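Local coordinates for hydroxylase (Rhodococcus sp., PDB 2OR0), which probably acts as a flavin-dependent monooxygenase of the acyl-CoA dehydrogenase fold, using reduced flavin to put one oxygen atom into its substrate, at residues V41-E44 and R48-D51; G55-S60 and G93-V98; K229-R234 and M248-M253; D317-K322 and K327-E332. One frame throughout, in Å; residues are numbered along the deposited sequence.

The four contacts lie in two pairs, on opposite sides of the centre of the chain. Contacts 1 and 2 have centres about 11 Å apart and are joined by L49 of contact 1, whose methyls touch L57, A94, S95 and V98. Contacts 3 and 4 have centres about 12 Å apart. They meet where M248 packs on F319 and Y320, P249 on I329 and C252 on F319. Between the pairs the gap is wide: contacts 2 and 3 come no nearer than about 11 Å between nearest atoms, and the centres of contacts 1 and 4 are about 39 Å apart. The acetate bound at R234 in contact 3 probably comes from the crystallisation liquor.

Contact 1. Residues V41-E44 and R48-D51; sequences VQSE and RLTD
S43, on helix 33-46, is bound twice by the loop that follows, and the CA atoms of S43 and L49 lie 4.5 Å apart. The backbone N of R48 donates to S43 O at 3.1 Å. The second bond uses the serine side chain. OG of S43 accepts from the backbone N of T50 at 3.0 Å, and the N-H points almost straight at it (167°). With OG turned beside its own backbone N (chi1 -58°), the hydroxyl faces the loop. It also has a weak bond to Q39 O. CG2 of T50 packs 3.4 Å from OG of S43. This methyl of T50 also meets CG of Q42, where the two side chains cross at about a right angle. The amide of Q42 turns away to D46. T50 is the N-cap of helix 51-60: its OG1 bonds to the backbone N of A53 and to Q39. Within the loop, R48 NH1 makes a salt bridge with D51 OD1, which it meets from above the carboxylate plane. The contact is thus a tight turn between two consecutive helices. Helix 33-46 leads through it into helix 51-60, and L49 packs from it onto helix 93-102.

Contact 2. Residues G55-S60 and G93-V98; sequences GLLRDS and GASGWV
Residues 55-60 and 93-98 are both helical, and their backbones are closest at L57 and S95, whose CA atoms lie 7.5 Å apart. This is helix-helix packing in the alpha-helical N-terminal part of an acyl-CoA dehydrogenase fold. It joins helix 51-60 to helix 93-102. The small side chain of S95 is consistent with the close approach of the leucine to the second helix.

L57 carries the contact from its side. Its CB points at helix 93-102, and the two methyls end against S95. CG stands beside the backbone N and anti to the carbonyl carbon (chi1 -59°), which carries both methyls across to the serine. CD2 of L57 rests on CB of S95 at 4.0 Å. CD1 of L57 reaches CB of S95 too, and lies 3.9 Å from S95 O. That oxygen takes a hydrogen bond from OG1 of T99. The hydroxyl of S95 is held by D92, just before the segment, so the leucine meets mainly the carbon side of the serine. One turn on, V98 adds a looser apolar touch.

The three touching residues are all buried. L49 packs on both L57 and V98, and V88 of helix 78-91 touches L57 and S95. W97 turns to another side of its helix, towards helix 250-277.

Within segment 55-60, the carbonyl of L57 has a side-chain partner. OG of S60 donates to L57 O at 2.9 Å, tilted 32° from the carbonyl plane.

Contact 3. Residues K229-R234 and M248-M253; sequences KVMDGR and MPYSCM. With ACT (acetate ion), chain C.
Y250 meets two residues of helix 227-232, V230 and M231. Its CB lies 3.7 Å from V230 O. CG and CD1 of Y250 meet CG1 of V230, which is 3.4 Å from CD1. Farther out, CE1 of Y250 is 3.9 Å from V230 CG1. Across the ring from CD1, CE of the selenomethionine M231 meets CD2 and CE2 of Y250, with CD2 to CE at 3.4 Å. It comes obliquely, from the same side of the ring plane as V230 CG1. CZ and OH, at the tip, extend past both side chains. SE of M231 lies 5.0 Å from the ring centroid, a Met-aromatic contact, and also touches CB of S251. The chain of M231 starts away from Y250, but bends at chi2 (58°) and chi3 (59°) bring its end back to the ring. An alanine in place of Y250 is likely to leave V230 CG1 and the M231 methyl without their shared partner and to open a gap between the helices. Water 1 joins V230 O to Y250 N, and water 2 joins M231 O to S251 N. Within segment 229-234, R234 grips D232 side-on through NE and NH2, and R234 NH1 donates to acetate OXT. The contact sets short helix 227-232, which follows strand 224-226, against the start of helix 250-277. E108 of helix 105-109 touches V230 and Y250.

Contact 4. Residues D317-K322 and K327-E332; sequences DRFYDK and KEITFE
I329 lies against F319 and K322. Its CG2 and CD1 both meet F319, while CG1 touches CB of K322. CG2, anti to the backbone N, sits over one face of the F319 ring. This methyl of I329 is 4.0 Å from the centroid of the F319 ring and 12° off the normal, which makes a CH-pi contact. The ring of F319 stands beside its own backbone N (chi1 -80°), which turns that face to the methyl. The other branch of I329 runs beside the backbone N (chi1 -60°) and extends to CD1. I329 CD1 reaches CB of F319 at 3.8 Å and F319 O at 3.7 Å. The side chains of F319 and I329 cross at about a right angle.

A glycine at I329 would probably leave this face of the F319 ring without its methyl and open a gap beside K322 CB.

The two lysines meet at their roots. CB of K322 and CB of K327 are 4.3 Å apart, but the chains diverge, and both bend at chi4. The ammonium groups end 6.9 Å apart, NZ of K322 to NZ of K327, so the like charges are not in contact. The backbone closes the turn here: K327 N donates to K322 O at 2.8 Å.

I329 also packs on P249 and on R334 of helix 331-356, and F319 on M248. T330 follows as the N-cap of that helix, with its side chain capping a backbone N just beyond the segment.

The whole is an interhelical turn. It leads helix 292-324 into helix 331-356, two long helices of the C-terminal helical bundle of the acyl-CoA dehydrogenase fold.

Contact 1. Residues V41-E44 and R48-D51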
loop_
_atom_site.group_PDB
_atom_site.type_symbol
_atom_site.label_atom_id
_atom_site.label_comp_id
_atom_site.label_asym_id
_atom_site.label_seq_id
_atom_site.Cartn_x
_atom_site.Cartn_y
_atom_site.Cartn_z
ATOM N N VAL A 41 17.121 -5.029 9.819
ATOM C CA VAL A 41 17.564 -6.420 9.941
ATOM C C VAL A 41 16.780 -7.123 11.068
ATOM O O VAL A 41 16.337 -8.273 10.924
ATOM C CB VAL A 41 19.120 -6.496 10.130
ATOM C CG1 VAL A 41 19.578 -7.865 10.653
ATOM C CG2 VAL A 41 19.811 -6.166 8.830
ATOM N N GLN A 42 16.569 -6.404 12.168
ATOM C CA GLN A 42 15.856 -6.974 13.307
ATOM C C GLN A 42 14.367 -7.195 13.031
ATOM O O GLN A 42 13.826 -8.232 13.409
ATOM C CB GLN A 42 16.084 -6.137 14.579
ATOM C CG GLN A 42 15.600 -6.838 15.869
ATOM C CD GLN A 42 16.354 -8.125 16.142
ATOM O OE1 GLN A 42 17.575 -8.109 16.318
ATOM N NE2 GLN A 42 15.632 -9.256 16.158
ATOM N N SER A 43 13.706 -6.246 12.360
ATOM C CA SER A 43 12.298 -6.454 11.957
ATOM C C SER A 43 12.173 -7.653 11.010
ATOM O O SER A 43 11.180 -8.389 11.030
ATOM C CB SER A 43 11.704 -5.213 11.282
ATOM O OG SER A 43 11.766 -4.074 12.127
ATOM N N GLU A 44 13.175 -7.844 10.158
ATOM C CA GLU A 44 13.125 -8.974 9.269
ATOM C C GLU A 44 13.269 -10.289 10.039
ATOM O O GLU A 44 12.485 -11.217 9.845
ATOM C CB GLU A 44 14.176 -8.882 8.179
ATOM C CG GLU A 44 13.719 -9.637 6.941
ATOM C CD GLU A 44 14.843 -10.049 6.126
ATOM O OE1 GLU A 44 15.967 -10.080 6.689
ATOM O OE2 GLU A 44 14.624 -10.327 4.935
ATOM N N ARG A 48 8.268 -8.939 11.869
ATOM C CA ARG A 48 7.385 -8.007 12.556
ATOM C C ARG A 48 8.208 -6.752 12.769
ATOM O O ARG A 48 9.355 -6.844 13.179
ATOM C CB ARG A 48 6.983 -8.627 13.917
ATOM C CG ARG A 48 6.363 -7.690 14.944
ATOM C CD ARG A 48 6.566 -8.224 16.376
ATOM N NE ARG A 48 5.701 -7.552 17.356
ATOM C CZ ARG A 48 5.950 -6.374 17.928
ATOM N NH1 ARG A 48 7.053 -5.673 17.632
ATOM N NH2 ARG A 48 5.068 -5.882 18.809
ATOM N N LEU A 49 7.654 -5.580 12.477
ATOM C CA LEU A 49 8.378 -4.342 12.760
ATOM C C LEU A 49 8.701 -4.295 14.242
ATOM O O LEU A 49 7.817 -4.508 15.076
ATOM C CB LEU A 49 7.562 -3.093 12.384
ATOM C CG LEU A 49 7.256 -2.759 10.923
ATOM C CD1 LEU A 49 6.371 -1.548 10.802
ATOM C CD2 LEU A 49 8.542 -2.547 10.106
ATOM N N THR A 50 9.962 -4.038 14.572
ATOM C CA THR A 50 10.339 -3.810 15.961
ATOM C C THR A 50 9.517 -2.620 16.497
ATOM O O THR A 50 8.981 -1.823 15.719
ATOM C CB THR A 50 11.857 -3.485 16.114
ATOM O OG1 THR A 50 12.118 -2.192 15.567
ATOM C CG2 THR A 50 12.741 -4.514 15.403
ATOM N N ASP A 51 9.406 -2.505 17.818
ATOM C CA ASP A 51 8.710 -1.371 18.429
ATOM C C ASP A 51 9.400 -0.055 18.050
ATOM O O ASP A 51 8.729 0.946 17.722
ATOM C CB ASP A 51 8.619 -1.537 19.950
ATOM C CG ASP A 51 7.596 -2.617 20.385
ATOM O OD1 ASP A 51 6.742 -3.084 19.569
ATOM O OD2 ASP A 51 7.664 -2.993 21.583
#

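Contact 2. Residues G55-S60 and G93-V98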
loop_
_atom_site.group_PDB
_atom_site.type_symbol
_atom_site.label_atom_id
_atom_site.label_comp_id
_atom_site.label_asym_id
_atom_site.label_seq_id
_atom_site.Cartn_x
_atom_site.Cartn_y
_atom_site.Cartn_z
ATOM N N GLY A 55 7.711 2.885 16.000
ATOM C CA GLY A 55 7.831 4.177 16.703
ATOM C C GLY A 55 8.338 5.305 15.823
ATOM O O GLY A 55 7.807 6.421 15.864
ATOM N N LEU A 56 9.364 4.994 15.030
ATOM C CA LEU A 56 9.906 5.905 14.028
ATOM C C LEU A 56 8.864 6.357 13.006
ATOM O O LEU A 56 8.800 7.535 12.669
ATOM C CB LEU A 56 11.106 5.255 13.328
ATOM C CG LEU A 56 12.315 5.107 14.266
ATOM C CD1 LEU A 56 13.416 4.314 13.616
ATOM C CD2 LEU A 56 12.821 6.453 14.712
ATOM N N LEU A 57 8.037 5.435 12.526
ATOM C CA LEU A 57 6.950 5.806 11.619
ATOM C C LEU A 57 5.834 6.577 12.308
ATOM O O LEU A 57 5.304 7.530 11.737
ATOM C CB LEU A 57 6.326 4.573 10.938
ATOM C CG LEU A 57 7.219 3.677 10.090
ATOM C CD1 LEU A 57 6.424 2.433 9.703
ATOM C CD2 LEU A 57 7.746 4.427 8.848
ATOM N N ARG A 58 5.446 6.134 13.507
ATOM C CA ARG A 58 4.344 6.767 14.222
ATOM C C ARG A 58 4.693 8.218 14.543
ATOM O O ARG A 58 3.909 9.110 14.269
ATOM C CB ARG A 58 3.999 6.015 15.514
ATOM C CG ARG A 58 2.593 6.334 16.061
ATOM C CD ARG A 58 2.294 5.506 17.303
ATOM N NE ARG A 58 2.444 4.063 17.056
ATOM C CZ ARG A 58 1.438 3.221 16.807
ATOM N NH1 ARG A 58 0.182 3.639 16.786
ATOM N NH2 ARG A 58 1.687 1.939 16.601
ATOM N N ASP A 59 5.881 8.426 15.105
ATOM C CA ASP A 59 6.362 9.756 15.493
ATOM C C ASP A 59 6.605 10.707 14.325
ATOM O O ASP A 59 6.545 11.925 14.500
ATOM C CB ASP A 59 7.668 9.641 16.288
ATOM C CG ASP A 59 7.488 8.915 17.613
ATOM O OD1 ASP A 59 6.334 8.775 18.086
ATOM O OD2 ASP A 59 8.513 8.486 18.185
ATOM N N SER A 60 6.913 10.166 13.147
ATOM C CA SER A 60 7.196 10.996 11.964
ATOM C C SER A 60 5.931 11.619 11.411
ATOM O O SER A 60 5.999 12.549 10.597
ATOM C CB SER A 60 7.835 10.146 10.865
ATOM O OG SER A 60 6.826 9.410 10.156
ATOM N N GLY A 93 12.064 -1.583 3.180
ATOM C CA GLY A 93 10.881 -1.979 2.453
ATOM C C GLY A 93 9.669 -2.283 3.314
ATOM O O GLY A 93 8.547 -1.915 2.955
ATOM N N ALA A 94 9.882 -2.976 4.433
ATOM C CA ALA A 94 8.785 -3.282 5.356
ATOM C C ALA A 94 8.113 -2.014 5.892
ATOM O O ALA A 94 6.916 -1.915 5.884
ATOM C CB ALA A 94 9.267 -4.163 6.518
ATOM N N SER A 95 8.901 -1.052 6.364
ATOM C CA SER A 95 8.346 0.206 6.842
ATOM C C SER A 95 7.609 0.922 5.724
ATOM O O SER A 95 6.568 1.521 5.961
ATOM C CB SER A 95 9.458 1.118 7.368
ATOM O OG SER A 95 10.151 0.469 8.416
ATOM N N GLY A 96 8.180 0.887 4.511
ATOM C CA GLY A 96 7.584 1.560 3.374
ATOM C C GLY A 96 6.240 0.956 3.040
ATOM O O GLY A 96 5.276 1.671 2.753
ATOM N N TRP A 97 6.196 -0.377 3.049
ATOM C CA TRP A 97 4.986 -1.128 2.753
ATOM C C TRP A 97 3.899 -0.840 3.790
ATOM O O TRP A 97 2.722 -0.640 3.438
ATOM C CB TRP A 97 5.298 -2.626 2.717
ATOM C CG TRP A 97 4.092 -3.475 2.393
ATOM C CD1 TRP A 97 3.233 -4.048 3.293
ATOM C CD2 TRP A 97 3.596 -3.821 1.086
ATOM N NE1 TRP A 97 2.248 -4.753 2.622
ATOM C CE2 TRP A 97 2.441 -4.625 1.274
ATOM C CE3 TRP A 97 4.026 -3.552 -0.222
ATOM C CZ2 TRP A 97 1.697 -5.151 0.198
ATOM C CZ3 TRP A 97 3.286 -4.083 -1.298
ATOM C CH2 TRP A 97 2.142 -4.871 -1.076
ATOM N N VAL A 98 4.287 -0.820 5.061
ATOM C CA VAL A 98 3.310 -0.610 6.142
ATOM C C VAL A 98 2.716 0.822 6.056
ATOM O O VAL A 98 1.497 1.026 6.203
ATOM C CB VAL A 98 3.930 -0.923 7.526
ATOM C CG1 VAL A 98 3.098 -0.308 8.651
ATOM C CG2 VAL A 98 4.077 -2.445 7.717
#

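Contact 3. Residues K229-R234 and M248-M253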
loop_
_atom_site.group_PDB
_atom_site.type_symbol
_atom_site.label_atom_id
_atom_site.label_comp_id
_atom_site.label_asym_id
_atom_site.label_seq_id
_atom_site.Cartn_x
_atom_site.Cartn_y
_atom_site.Cartn_z
ATOM N N LYS A 229 -20.425 0.913 -2.789
ATOM C CA LYS A 229 -20.528 2.364 -2.680
ATOM C C LYS A 229 -19.165 3.024 -2.456
ATOM O O LYS A 229 -18.946 4.144 -2.885
ATOM C CB LYS A 229 -21.486 2.748 -1.539
ATOM C CG LYS A 229 -22.962 2.389 -1.823
ATOM C CD LYS A 229 -23.877 3.008 -0.734
ATOM C CE LYS A 229 -25.342 2.871 -1.124
ATOM N NZ LYS A 229 -26.207 3.394 -0.025
ATOM N N VAL A 230 -18.261 2.337 -1.761
ATOM C CA VAL A 230 -16.907 2.846 -1.572
ATOM C C VAL A 230 -16.215 2.918 -2.946
ATOM O O VAL A 230 -15.670 3.967 -3.321
ATOM C CB VAL A 230 -16.104 1.965 -0.597
ATOM C CG1 VAL A 230 -14.632 2.355 -0.583
ATOM C CG2 VAL A 230 -16.712 2.023 0.806
HETATM N N MSE A 231 -16.277 1.811 -3.690
HETATM C CA MSE A 231 -15.672 1.684 -5.020
HETATM C C MSE A 231 -16.212 2.710 -6.006
HETATM O O MSE A 231 -15.431 3.354 -6.726
HETATM C CB MSE A 231 -15.902 0.272 -5.600
HETATM C CG MSE A 231 -15.031 -0.062 -6.863
HETATM SE SE MSE A 231 -13.083 0.094 -6.492
HETATM C CE MSE A 231 -12.982 -1.239 -5.040
ATOM N N ASP A 232 -17.535 2.862 -6.066
ATOM C CA ASP A 232 -18.122 3.656 -7.159
ATOM C C ASP A 232 -18.386 5.117 -6.862
ATOM O O ASP A 232 -18.890 5.839 -7.710
ATOM C CB ASP A 232 -19.352 2.972 -7.763
ATOM C CG ASP A 232 -20.536 2.905 -6.804
ATOM O OD1 ASP A 232 -20.601 3.686 -5.830
ATOM O OD2 ASP A 232 -21.414 2.040 -7.032
ATOM N N GLY A 233 -18.023 5.559 -5.673
ATOM C CA GLY A 233 -18.125 6.973 -5.322
ATOM C C GLY A 233 -19.357 7.367 -4.517
ATOM O O GLY A 233 -19.402 8.467 -3.967
ATOM N N ARG A 234 -20.352 6.474 -4.435
ATOM C CA ARG A 234 -21.564 6.729 -3.632
ATOM C C ARG A 234 -21.340 6.952 -2.125
ATOM O O ARG A 234 -22.031 7.782 -1.520
ATOM C CB ARG A 234 -22.635 5.675 -3.895
ATOM C CG ARG A 234 -23.188 5.726 -5.296
ATOM C CD ARG A 234 -24.220 4.625 -5.524
ATOM N NE ARG A 234 -23.580 3.307 -5.586
ATOM C CZ ARG A 234 -24.113 2.163 -5.146
ATOM N NH1 ARG A 234 -25.313 2.128 -4.582
ATOM N NH2 ARG A 234 -23.424 1.037 -5.260
HETATM N N MSE A 248 -11.306 11.654 -3.987
HETATM C CA MSE A 248 -10.523 10.872 -4.984
HETATM C C MSE A 248 -11.115 9.459 -5.200
HETATM O O MSE A 248 -11.751 8.918 -4.302
HETATM C CB MSE A 248 -9.062 10.779 -4.531
HETATM C CG MSE A 248 -8.298 12.108 -4.593
HETATM SE SE MSE A 248 -7.786 12.546 -6.407
HETATM C CE MSE A 248 -6.421 11.104 -6.701
ATOM N N PRO A 249 -10.936 8.863 -6.410
ATOM C CA PRO A 249 -11.422 7.488 -6.556
ATOM C C PRO A 249 -10.690 6.510 -5.634
ATOM O O PRO A 249 -9.464 6.597 -5.502
ATOM C CB PRO A 249 -11.110 7.160 -8.024
ATOM C CG PRO A 249 -10.986 8.543 -8.704
ATOM C CD PRO A 249 -10.337 9.370 -7.665
ATOM N N TYR A 250 -11.439 5.573 -5.031
ATOM C CA TYR A 250 -10.864 4.503 -4.200
ATOM C C TYR A 250 -9.840 3.664 -5.005
ATOM O O TYR A 250 -8.786 3.339 -4.488
ATOM C CB TYR A 250 -11.987 3.595 -3.634
ATOM C CG TYR A 250 -11.518 2.400 -2.800
ATOM C CD1 TYR A 250 -11.329 2.502 -1.415
ATOM C CD2 TYR A 250 -11.290 1.161 -3.401
ATOM C CE1 TYR A 250 -10.904 1.390 -0.655
ATOM C CE2 TYR A 250 -10.888 0.054 -2.649
ATOM C CZ TYR A 250 -10.694 0.176 -1.294
ATOM O OH TYR A 250 -10.296 -0.952 -0.600
ATOM N N SER A 251 -10.164 3.357 -6.254
ATOM C CA SER A 251 -9.297 2.565 -7.107
ATOM C C SER A 251 -7.981 3.249 -7.460
ATOM O O SER A 251 -7.038 2.589 -7.902
ATOM C CB SER A 251 -10.008 2.141 -8.378
ATOM O OG SER A 251 -10.261 3.235 -9.249
ATOM N N CYS A 252 -7.920 4.567 -7.284
ATOM C CA CYS A 252 -6.666 5.255 -7.352
ATOM C C CYS A 252 -5.962 5.222 -5.997
ATOM O O CYS A 252 -4.791 4.808 -5.919
ATOM C CB CYS A 252 -6.841 6.701 -7.852
ATOM S SG CYS A 252 -5.266 7.611 -7.941
HETATM N N MSE A 253 -6.651 5.627 -4.928
HETATM C CA MSE A 253 -5.974 5.872 -3.655
HETATM C C MSE A 253 -5.490 4.587 -2.946
HETATM O O MSE A 253 -4.406 4.569 -2.313
HETATM C CB MSE A 253 -6.888 6.676 -2.704
HETATM C CG MSE A 253 -7.230 8.092 -3.211
HETATM SE SE MSE A 253 -5.607 9.183 -3.427
HETATM C CE MSE A 253 -4.879 9.144 -1.692
HETATM C C ACT C . -25.768 -1.651 -3.593
HETATM O O ACT C . -25.203 -1.730 -4.707
HETATM O OXT ACT C . -26.425 -0.611 -3.412
HETATM C CH3 ACT C . -25.690 -2.716 -2.540
HETATM O O HOH W 1 -14.253 5.868 -4.789
HETATM O O HOH W 2 -12.919 3.722 -7.766
#

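Contact 4. Residues D317-K322 and K327-E332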
loop_
_atom_site.group_PDB
_atom_site.type_symbol
_atom_site.label_atom_id
_atom_site.label_comp_id
_atom_site.label_asym_id
_atom_site.label_seq_id
_atom_site.Cartn_x
_atom_site.Cartn_y
_atom_site.Cartn_z
ATOM N N ASP A 317 -2.098 13.225 -9.797
ATOM C CA ASP A 317 -2.076 14.679 -10.066
ATOM C C ASP A 317 -3.296 15.120 -10.850
ATOM O O ASP A 317 -3.944 16.124 -10.519
ATOM C CB ASP A 317 -0.911 15.041 -10.970
ATOM C CG ASP A 317 0.373 15.196 -10.257
ATOM O OD1 ASP A 317 0.419 15.331 -9.020
ATOM O OD2 ASP A 317 1.380 15.197 -10.988
ATOM N N ARG A 318 -3.545 14.390 -11.931
ATOM C CA ARG A 318 -4.591 14.691 -12.889
ATOM C C ARG A 318 -5.971 14.437 -12.315
ATOM O O ARG A 318 -6.884 15.248 -12.529
ATOM C CB ARG A 318 -4.385 13.887 -14.157
ATOM C CG ARG A 318 -5.445 14.057 -15.222
ATOM C CD ARG A 318 -4.910 13.568 -16.616
ATOM N NE ARG A 318 -4.029 12.407 -16.421
ATOM C CZ ARG A 318 -4.462 11.145 -16.304
ATOM N NH1 ARG A 318 -3.594 10.159 -16.102
ATOM N NH2 ARG A 318 -5.762 10.867 -16.398
ATOM N N PHE A 319 -6.127 13.314 -11.602
ATOM C CA PHE A 319 -7.389 13.015 -10.920
ATOM C C PHE A 319 -7.668 14.115 -9.885
ATOM O O PHE A 319 -8.792 14.605 -9.780
ATOM C CB PHE A 319 -7.320 11.638 -10.236
ATOM C CG PHE A 319 -7.545 10.451 -11.173
ATOM C CD1 PHE A 319 -7.520 10.592 -12.562
ATOM C CD2 PHE A 319 -7.733 9.158 -10.635
ATOM C CE1 PHE A 319 -7.712 9.484 -13.417
ATOM C CE2 PHE A 319 -7.934 8.051 -11.474
ATOM C CZ PHE A 319 -7.922 8.214 -12.862
ATOM N N TYR A 320 -6.655 14.487 -9.117
ATOM C CA TYR A 320 -6.831 15.539 -8.126
ATOM C C TYR A 320 -7.300 16.847 -8.787
ATOM O O TYR A 320 -8.191 17.492 -8.261
ATOM C CB TYR A 320 -5.564 15.783 -7.323
ATOM C CG TYR A 320 -5.765 16.755 -6.163
ATOM C CD1 TYR A 320 -6.092 16.288 -4.891
ATOM C CD2 TYR A 320 -5.617 18.147 -6.343
ATOM C CE1 TYR A 320 -6.289 17.165 -3.830
ATOM C CE2 TYR A 320 -5.787 19.043 -5.271
ATOM C CZ TYR A 320 -6.130 18.542 -4.027
ATOM O OH TYR A 320 -6.312 19.394 -2.964
ATOM N N ASP A 321 -6.694 17.205 -9.927
ATOM C CA ASP A 321 -7.067 18.413 -10.681
ATOM C C ASP A 321 -8.520 18.411 -11.110
ATOM O O ASP A 321 -9.210 19.412 -10.909
ATOM C CB ASP A 321 -6.159 18.633 -11.898
ATOM C CG ASP A 321 -4.828 19.236 -11.516
ATOM O OD1 ASP A 321 -4.740 19.813 -10.405
ATOM O OD2 ASP A 321 -3.860 19.132 -12.315
ATOM N N LYS A 322 -8.975 17.303 -11.699
ATOM C CA LYS A 322 -10.390 17.138 -12.010
ATOM C C LYS A 322 -11.308 17.243 -10.786
ATOM O O LYS A 322 -12.330 17.934 -10.841
ATOM C CB LYS A 322 -10.636 15.828 -12.772
ATOM C CG LYS A 322 -10.088 15.873 -14.167
ATOM C CD LYS A 322 -10.210 14.561 -14.912
ATOM C CE LYS A 322 -9.869 14.769 -16.401
ATOM N NZ LYS A 322 -8.472 15.334 -16.590
ATOM N N LYS A 327 -14.900 18.405 -11.713
ATOM C CA LYS A 327 -15.158 17.611 -12.921
ATOM C C LYS A 327 -15.186 16.126 -12.551
ATOM O O LYS A 327 -14.414 15.674 -11.691
ATOM C CB LYS A 327 -14.130 17.901 -14.025
ATOM C CG LYS A 327 -14.698 17.659 -15.445
ATOM C CD LYS A 327 -13.678 17.881 -16.569
ATOM C CE LYS A 327 -14.376 18.169 -17.926
ATOM N NZ LYS A 327 -14.841 16.961 -18.704
ATOM N N GLU A 328 -16.098 15.384 -13.169
ATOM C CA GLU A 328 -16.315 13.969 -12.832
ATOM C C GLU A 328 -15.208 13.094 -13.448
ATOM O O GLU A 328 -14.878 13.240 -14.636
ATOM C CB GLU A 328 -17.695 13.510 -13.328
ATOM C CG GLU A 328 -18.098 12.066 -12.987
ATOM C CD GLU A 328 -19.181 11.985 -11.898
ATOM O OE1 GLU A 328 -19.052 12.674 -10.846
ATOM O OE2 GLU A 328 -20.162 11.219 -12.098
ATOM N N ILE A 329 -14.627 12.210 -12.638
ATOM C CA ILE A 329 -13.710 11.180 -13.175
ATOM C C ILE A 329 -14.491 9.964 -13.719
ATOM O O ILE A 329 -15.226 9.307 -12.979
ATOM C CB ILE A 329 -12.602 10.769 -12.147
ATOM C CG1 ILE A 329 -11.755 11.988 -11.768
ATOM C CG2 ILE A 329 -11.705 9.628 -12.730
ATOM C CD1 ILE A 329 -11.099 11.855 -10.447
ATOM N N THR A 330 -14.331 9.683 -15.011
ATOM C CA THR A 330 -15.088 8.613 -15.662
ATOM C C THR A 330 -14.546 7.203 -15.380
ATOM O O THR A 330 -13.407 7.050 -14.943
ATOM C CB THR A 330 -15.172 8.807 -17.179
ATOM O OG1 THR A 330 -13.899 8.532 -17.786
ATOM C CG2 THR A 330 -15.641 10.223 -17.519
ATOM N N PHE A 331 -15.383 6.194 -15.639
ATOM C CA PHE A 331 -15.018 4.781 -15.490
ATOM C C PHE A 331 -13.778 4.481 -16.340
ATOM O O PHE A 331 -12.836 3.927 -15.806
ATOM C CB PHE A 331 -16.192 3.849 -15.865
ATOM C CG PHE A 331 -15.847 2.377 -15.816
ATOM C CD1 PHE A 331 -15.973 1.659 -14.646
ATOM C CD2 PHE A 331 -15.383 1.718 -16.946
ATOM C CE1 PHE A 331 -15.647 0.277 -14.599
ATOM C CE2 PHE A 331 -15.039 0.342 -16.900
ATOM C CZ PHE A 331 -15.180 -0.360 -15.723
ATOM N N GLU A 332 -13.779 4.892 -17.617
ATOM C CA GLU A 332 -12.624 4.744 -18.530
ATOM C C GLU A 332 -11.343 5.361 -17.961
ATOM O O GLU A 332 -10.289 4.740 -17.996
ATOM C CB GLU A 332 -12.903 5.312 -19.936
ATOM C CG GLU A 332 -11.714 5.102 -20.955
ATOM C CD GLU A 332 -11.980 5.641 -22.381
ATOM O OE1 GLU A 332 -13.161 5.819 -22.771
ATOM O OE2 GLU A 332 -11.000 5.887 -23.124
#